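Local coordinates for reticulocyte binding protein (Streptococcus agalactiae COH1, PDB 3FAW) that probably hydrolyses alpha-1,6 linkages in branched alpha-glucans such as pullulan and glycogen, as a secreted, cell-wall-anchored pullulanase of group B Streptococcus, at residues A[707-712]-A[716-721]; A[738-743]-A[766-771]. All coordinates share one frame; numbering follows the deposited sequence.

Contact 1 of 2, residues A[707-712]-A[716-721]; sequences FRKLSK and DREVSL
The backbone N of D716 donates to K712 O at 3.0 Å, an i to i+4 bond of the short helix 712-718. This helix leads into strand 720-721, an outermost strand of a five-stranded antiparallel sheet. The contact is the loop-helix-strand entry into the all-beta C-terminal domain that follows the TIM barrel in alpha-amylase-family enzymes. K712 and D716 also form a salt bridge. K712 has CG anti to the backbone N (chi1 168°), and its chain bends at the end (chi4 55°). K712 NZ thereby curls back to lie 2.8 Å from D716 OD2, in a charge-assisted hydrogen bond. D716 OD2 accepts with its syn lone pair, on the side of OD1. D716 OD1 is bound by K552 and Q554, so both carboxylate oxygens are engaged and the group should be held in rotation.

S711 is the N-cap of the helix, and its OG accepts from E714 N. K709 reaches the far end of the helix from the preceding loop. Its chain is extended up to a bend at chi4 (-54°), which turns NZ toward E718. K709 NZ probably also donates to I742 O on strand 736-742. V719, the first residue to leave helical geometry, lays CG2 against K709 CE at 3.7 Å. In a second salt bridge, E718 OE1 accepts a hydrogen bond from K709 NZ at 2.7 Å, nearly end-on to its C-O bond.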
loop_
_atom_site.group_PDB
_atom_site.type_symbol
_atom_site.label_atom_id
_atom_site.label_comp_id
_atom_site.label_asym_id
_atom_site.label_seq_id
_atom_site.Cartn_x
_atom_site.Cartn_y
_atom_site.Cartn_z
ATOM N N PHE A 707 3.159 16.559 -20.998
ATOM C CA PHE A 707 3.476 16.230 -19.605
ATOM C C PHE A 707 3.384 14.721 -19.321
ATOM O O PHE A 707 3.551 14.293 -18.178
ATOM C CB PHE A 707 2.535 16.989 -18.661
ATOM C CG PHE A 707 2.578 18.491 -18.828
ATOM C CD1 PHE A 707 3.740 19.202 -18.545
ATOM C CD2 PHE A 707 1.453 19.193 -19.249
ATOM C CE1 PHE A 707 3.785 20.586 -18.695
ATOM C CE2 PHE A 707 1.488 20.578 -19.399
ATOM C CZ PHE A 707 2.652 21.274 -19.122
ATOM N N ARG A 708 3.132 13.925 -20.364
ATOM C CA ARG A 708 2.816 12.501 -20.218
ATOM C C ARG A 708 3.445 11.675 -21.339
ATOM O O ARG A 708 2.754 10.894 -22.002
ATOM C CB ARG A 708 1.301 12.299 -20.258
ATOM C CG ARG A 708 0.523 12.903 -19.099
ATOM C CD ARG A 708 -0.767 13.512 -19.590
ATOM N NE ARG A 708 -1.484 12.600 -20.475
ATOM C CZ ARG A 708 -2.353 12.966 -21.413
ATOM N NH1 ARG A 708 -2.649 14.242 -21.621
ATOM N NH2 ARG A 708 -2.936 12.038 -22.150
ATOM N N LYS A 709 4.749 11.844 -21.545
ATOM C CA LYS A 709 5.463 11.128 -22.608
ATOM C C LYS A 709 5.678 9.651 -22.265
ATOM O O LYS A 709 5.706 9.267 -21.093
ATOM C CB LYS A 709 6.804 11.801 -22.914
ATOM C CG LYS A 709 6.651 13.149 -23.581
ATOM C CD LYS A 709 7.954 13.930 -23.595
ATOM C CE LYS A 709 7.735 15.343 -24.114
ATOM N NZ LYS A 709 7.061 15.351 -25.441
ATOM N N LEU A 710 5.838 8.838 -23.306
ATOM C CA LEU A 710 5.864 7.384 -23.159
ATOM C C LEU A 710 7.262 6.854 -22.853
ATOM O O LEU A 710 7.412 5.936 -22.049
ATOM C CB LEU A 710 5.316 6.705 -24.416
ATOM C CG LEU A 710 3.855 6.999 -24.774
ATOM C CD1 LEU A 710 3.702 8.397 -25.364
ATOM C CD2 LEU A 710 3.318 5.961 -25.750
ATOM N N SER A 711 8.280 7.437 -23.486
ATOM C CA SER A 711 9.645 6.919 -23.377
ATOM C C SER A 711 10.631 7.936 -22.810
ATOM O O SER A 711 10.425 9.146 -22.918
ATOM C CB SER A 711 10.136 6.443 -24.747
ATOM O OG SER A 711 10.324 7.530 -25.640
ATOM N N LYS A 712 11.698 7.418 -22.203
ATOM C CA LYS A 712 12.851 8.221 -21.804
ATOM C C LYS A 712 13.516 8.851 -23.028
ATOM O O LYS A 712 13.970 9.995 -22.975
ATOM C CB LYS A 712 13.867 7.354 -21.045
ATOM C CG LYS A 712 15.237 7.999 -20.835
ATOM C CD LYS A 712 16.031 7.283 -19.754
ATOM C CE LYS A 712 17.521 7.578 -19.856
ATOM N NZ LYS A 712 17.809 9.035 -19.838
ATOM N N ASP A 716 14.166 12.969 -23.139
ATOM C CA ASP A 716 15.475 13.638 -23.247
ATOM C C ASP A 716 15.589 14.529 -24.490
ATOM O O ASP A 716 16.315 15.529 -24.477
ATOM C CB ASP A 716 16.621 12.616 -23.255
ATOM C CG ASP A 716 16.857 11.981 -21.896
ATOM O OD1 ASP A 716 16.536 12.599 -20.864
ATOM O OD2 ASP A 716 17.381 10.851 -21.860
ATOM N N ARG A 717 14.876 14.160 -25.552
ATOM C CA ARG A 717 14.910 14.900 -26.816
ATOM C C ARG A 717 13.917 16.052 -26.891
ATOM O O ARG A 717 14.106 16.969 -27.689
ATOM C CB ARG A 717 14.622 13.954 -27.983
ATOM C CG ARG A 717 15.747 12.995 -28.284
ATOM C CD ARG A 717 15.249 11.842 -29.116
ATOM N NE ARG A 717 16.345 11.006 -29.593
ATOM C CZ ARG A 717 16.201 9.775 -30.076
ATOM N NH1 ARG A 717 14.997 9.212 -30.145
ATOM N NH2 ARG A 717 17.270 9.100 -30.489
ATOM N N GLU A 718 12.853 15.992 -26.092
ATOM C CA GLU A 718 11.748 16.951 -26.209
ATOM C C GLU A 718 11.488 17.787 -24.955
ATOM O O GLU A 718 10.730 18.757 -25.015
ATOM C CB GLU A 718 10.469 16.222 -26.624
ATOM C CG GLU A 718 10.578 15.541 -27.989
ATOM C CD GLU A 718 9.537 14.455 -28.218
ATOM O OE1 GLU A 718 8.577 14.349 -27.423
ATOM O OE2 GLU A 718 9.688 13.701 -29.205
ATOM N N VAL A 719 12.102 17.410 -23.831
ATOM C CA VAL A 719 12.026 18.197 -22.604
ATOM C C VAL A 719 13.413 18.761 -22.297
ATOM O O VAL A 719 14.367 18.003 -22.109
ATOM C CB VAL A 719 11.519 17.360 -21.414
ATOM C CG1 VAL A 719 11.384 18.230 -20.169
ATOM C CG2 VAL A 719 10.183 16.702 -21.756
ATOM N N SER A 720 13.508 20.091 -22.245
ATOM C CA SER A 720 14.790 20.789 -22.118
ATOM C C SER A 720 14.806 21.797 -20.965
ATOM O O SER A 720 13.761 22.279 -20.523
ATOM C CB SER A 720 15.150 21.477 -23.441
ATOM O OG SER A 720 14.095 22.301 -23.908
ATOM N N LEU A 721 16.011 22.098 -20.485
ATOM C CA LEU A 721 16.205 22.974 -19.331
ATOM C C LEU A 721 16.481 24.406 -19.781
ATOM O O LEU A 721 17.522 24.685 -20.380
ATOM C CB LEU A 721 17.367 22.459 -18.477
ATOM C CG LEU A 721 17.680 23.217 -17.185
ATOM C CD1 LEU A 721 16.500 23.161 -16.215
ATOM C CD2 LEU A 721 18.933 22.656 -16.540
#

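Contact 2 of 2, residues A[738-743]-A[766-771]; sequences AYQTID and EKYKHL
Q740 carries this contact by pushing its amide between the side chains of Y768, H770 and L771. Its chain is extended: CG lies anti to the backbone N (chi1 -168°) and CD continues the line. The amide thus projects well off the strand. It arrives at the edge of the Y768 ring in van der Waals packing. Q740 CD lies in the plane of that ring, and the atom modelled as Q740 OE1 is 3.4 Å from Y768 CD1. The amide and ring planes are steeply turned, 78° apart.

Strand 736-742 belongs to the antiparallel sheet of the all-beta C-terminal domain. The weakly bonded helical turn 765-768 and the 3-10 turn after it pack on one side of it. Y739, the neighbour of Q740, points away from that helix and meets F548 and I551 of helix 544-551. Y768 OH is hydrogen-bonded to S720 OG on strand 720-721, which anchors the far end of the ring.

The atom modelled as Q740 OE1 faces the edge of the H770 imidazole, 3.0 Å from H770 CE1. Which amide atom is oxygen is uncertain here. L771, whose N bonds to Y768 O, packs by van der Waals contact, with L771 CD2 3.3 Å from the modelled Q740 OE1.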
loop_
_atom_site.group_PDB
_atom_site.type_symbol
_atom_site.label_atom_id
_atom_site.label_comp_id
_atom_site.label_asym_id
_atom_site.label_seq_id
_atom_site.Cartn_x
_atom_site.Cartn_y
_atom_site.Cartn_z
ATOM N N ALA A 738 13.167 26.650 -14.706
ATOM C CA ALA A 738 12.247 26.736 -15.841
ATOM C C ALA A 738 12.571 25.649 -16.854
ATOM O O ALA A 738 13.740 25.372 -17.114
ATOM C CB ALA A 738 12.327 28.107 -16.494
ATOM N N TYR A 739 11.532 25.036 -17.417
ATOM C CA TYR A 739 11.707 23.978 -18.412
ATOM C C TYR A 739 10.634 24.003 -19.487
ATOM O O TYR A 739 9.512 24.443 -19.253
ATOM C CB TYR A 739 11.747 22.589 -17.762
ATOM C CG TYR A 739 10.687 22.334 -16.715
ATOM C CD1 TYR A 739 9.515 21.639 -17.022
ATOM C CD2 TYR A 739 10.871 22.765 -15.406
ATOM C CE1 TYR A 739 8.552 21.393 -16.046
ATOM C CE2 TYR A 739 9.921 22.532 -14.437
ATOM C CZ TYR A 739 8.768 21.843 -14.752
ATOM O OH TYR A 739 7.839 21.621 -13.758
ATOM N N GLN A 740 11.007 23.511 -20.662
ATOM C CA GLN A 740 10.119 23.480 -21.815
ATOM C C GLN A 740 9.874 22.045 -22.270
ATOM O O GLN A 740 10.796 21.232 -22.322
ATOM C CB GLN A 740 10.727 24.277 -22.964
ATOM C CG GLN A 740 9.757 24.559 -24.105
ATOM C CD GLN A 740 10.454 25.169 -25.301
ATOM O OE1 GLN A 740 10.281 26.468 -25.480
ATOM N NE2 GLN A 740 11.145 24.479 -26.053
ATOM N N THR A 741 8.620 21.749 -22.591
ATOM C CA THR A 741 8.253 20.477 -23.197
ATOM C C THR A 741 7.384 20.734 -24.430
ATOM O O THR A 741 6.788 21.803 -24.572
ATOM C CB THR A 741 7.530 19.546 -22.190
ATOM O OG1 THR A 741 7.171 18.322 -22.843
ATOM C CG2 THR A 741 6.280 20.210 -21.614
ATOM N N ILE A 742 7.342 19.749 -25.322
ATOM C CA ILE A 742 6.602 19.845 -26.578
ATOM C C ILE A 742 5.744 18.593 -26.706
ATOM O O ILE A 742 6.191 17.500 -26.356
ATOM C CB ILE A 742 7.557 19.925 -27.801
ATOM C CG1 ILE A 742 8.741 20.862 -27.520
ATOM C CG2 ILE A 742 6.795 20.374 -29.041
ATOM C CD1 ILE A 742 9.765 20.927 -28.640
ATOM N N ASP A 743 4.515 18.739 -27.193
ATOM C CA ASP A 743 3.635 17.576 -27.350
ATOM C C ASP A 743 3.654 17.042 -28.785
ATOM O O ASP A 743 4.327 17.601 -29.658
ATOM C CB ASP A 743 2.212 17.880 -26.849
ATOM C CG ASP A 743 1.430 18.805 -27.759
ATOM O OD1 ASP A 743 1.941 19.207 -28.824
ATOM O OD2 ASP A 743 0.279 19.129 -27.393
ATOM N N GLU A 766 18.230 33.863 -27.542
ATOM C CA GLU A 766 17.797 33.475 -28.886
ATOM C C GLU A 766 17.170 32.080 -28.932
ATOM O O GLU A 766 16.341 31.805 -29.802
ATOM C CB GLU A 766 18.963 33.559 -29.886
ATOM C CG GLU A 766 19.315 34.982 -30.302
ATOM C CD GLU A 766 18.227 35.626 -31.143
ATOM O OE1 GLU A 766 17.961 35.123 -32.258
ATOM O OE2 GLU A 766 17.635 36.630 -30.688
ATOM N N LYS A 767 17.559 31.212 -28.002
ATOM C CA LYS A 767 17.057 29.835 -27.974
ATOM C C LYS A 767 15.579 29.732 -27.584
ATOM O O LYS A 767 14.841 28.937 -28.175
ATOM C CB LYS A 767 17.901 28.965 -27.034
ATOM C CG LYS A 767 17.493 27.495 -27.045
ATOM C CD LYS A 767 18.576 26.596 -26.466
ATOM C CE LYS A 767 18.099 25.152 -26.351
ATOM N NZ LYS A 767 17.531 24.625 -27.622
ATOM N N TYR A 768 15.151 30.524 -26.600
ATOM C CA TYR A 768 13.774 30.449 -26.081
ATOM C C TYR A 768 12.947 31.730 -26.278
ATOM O O TYR A 768 11.885 31.880 -25.666
ATOM C CB TYR A 768 13.800 30.050 -24.597
ATOM C CG TYR A 768 14.273 28.628 -24.372
ATOM C CD1 TYR A 768 13.459 27.545 -24.700
ATOM C CD2 TYR A 768 15.532 28.362 -23.836
ATOM C CE1 TYR A 768 13.886 26.233 -24.502
ATOM C CE2 TYR A 768 15.969 27.051 -23.635
ATOM C CZ TYR A 768 15.141 25.994 -23.972
ATOM O OH TYR A 768 15.562 24.699 -23.780
ATOM N N LYS A 769 13.416 32.631 -27.145
ATOM C CA LYS A 769 12.744 33.921 -27.386
ATOM C C LYS A 769 11.326 33.763 -27.942
ATOM O O LYS A 769 10.467 34.616 -27.722
ATOM C CB LYS A 769 13.567 34.808 -28.338
ATOM C CG LYS A 769 13.687 34.274 -29.766
ATOM C CD LYS A 769 14.470 35.221 -30.661
ATOM C CE LYS A 769 14.453 34.747 -32.104
ATOM N NZ LYS A 769 15.173 35.681 -33.017
ATOM N N HIS A 770 11.097 32.671 -28.666
ATOM C CA HIS A 770 9.777 32.350 -29.221
ATOM C C HIS A 770 8.670 32.253 -28.158
ATOM O O HIS A 770 7.489 32.387 -28.478
ATOM C CB HIS A 770 9.851 31.038 -30.010
ATOM C CG HIS A 770 10.187 29.845 -29.170
ATOM N ND1 HIS A 770 9.224 28.991 -28.680
ATOM C CD2 HIS A 770 11.374 29.371 -28.723
ATOM C CE1 HIS A 770 9.803 28.039 -27.972
ATOM N NE2 HIS A 770 11.108 28.246 -27.982
ATOM N N LEU A 771 9.056 32.020 -26.903
ATOM C CA LEU A 771 8.104 31.928 -25.794
ATOM C C LEU A 771 7.441 33.264 -25.450
ATOM O O LEU A 771 6.351 33.285 -24.877
ATOM C CB LEU A 771 8.793 31.367 -24.544
ATOM C CG LEU A 771 9.336 29.939 -24.631
ATOM C CD1 LEU A 771 10.038 29.563 -23.325
ATOM C CD2 LEU A 771 8.221 28.950 -24.954
#

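The chain leaves helix 685-703 and enters the loop at 707-712. Contact 1 closes first, across three helical residues, and delivers the chain to strand 720-721. Strand 736-742 then pairs antiparallel with it, through backbone bonds between S720 and Q740. Contact 2 closes later, over a longer loop that includes strands 748-754 and 760-763. The two contacts are in series; neither nests in nor crosses the other. Contacts 1 and 2 lie about 13 Å apart, centre to centre, and both reach the same sheet. Contact 1 fixes the loop after helix 685-703 to the chain entering outer strand 720-721. Contact 2 sets the 766-771 turn on strand 736-742.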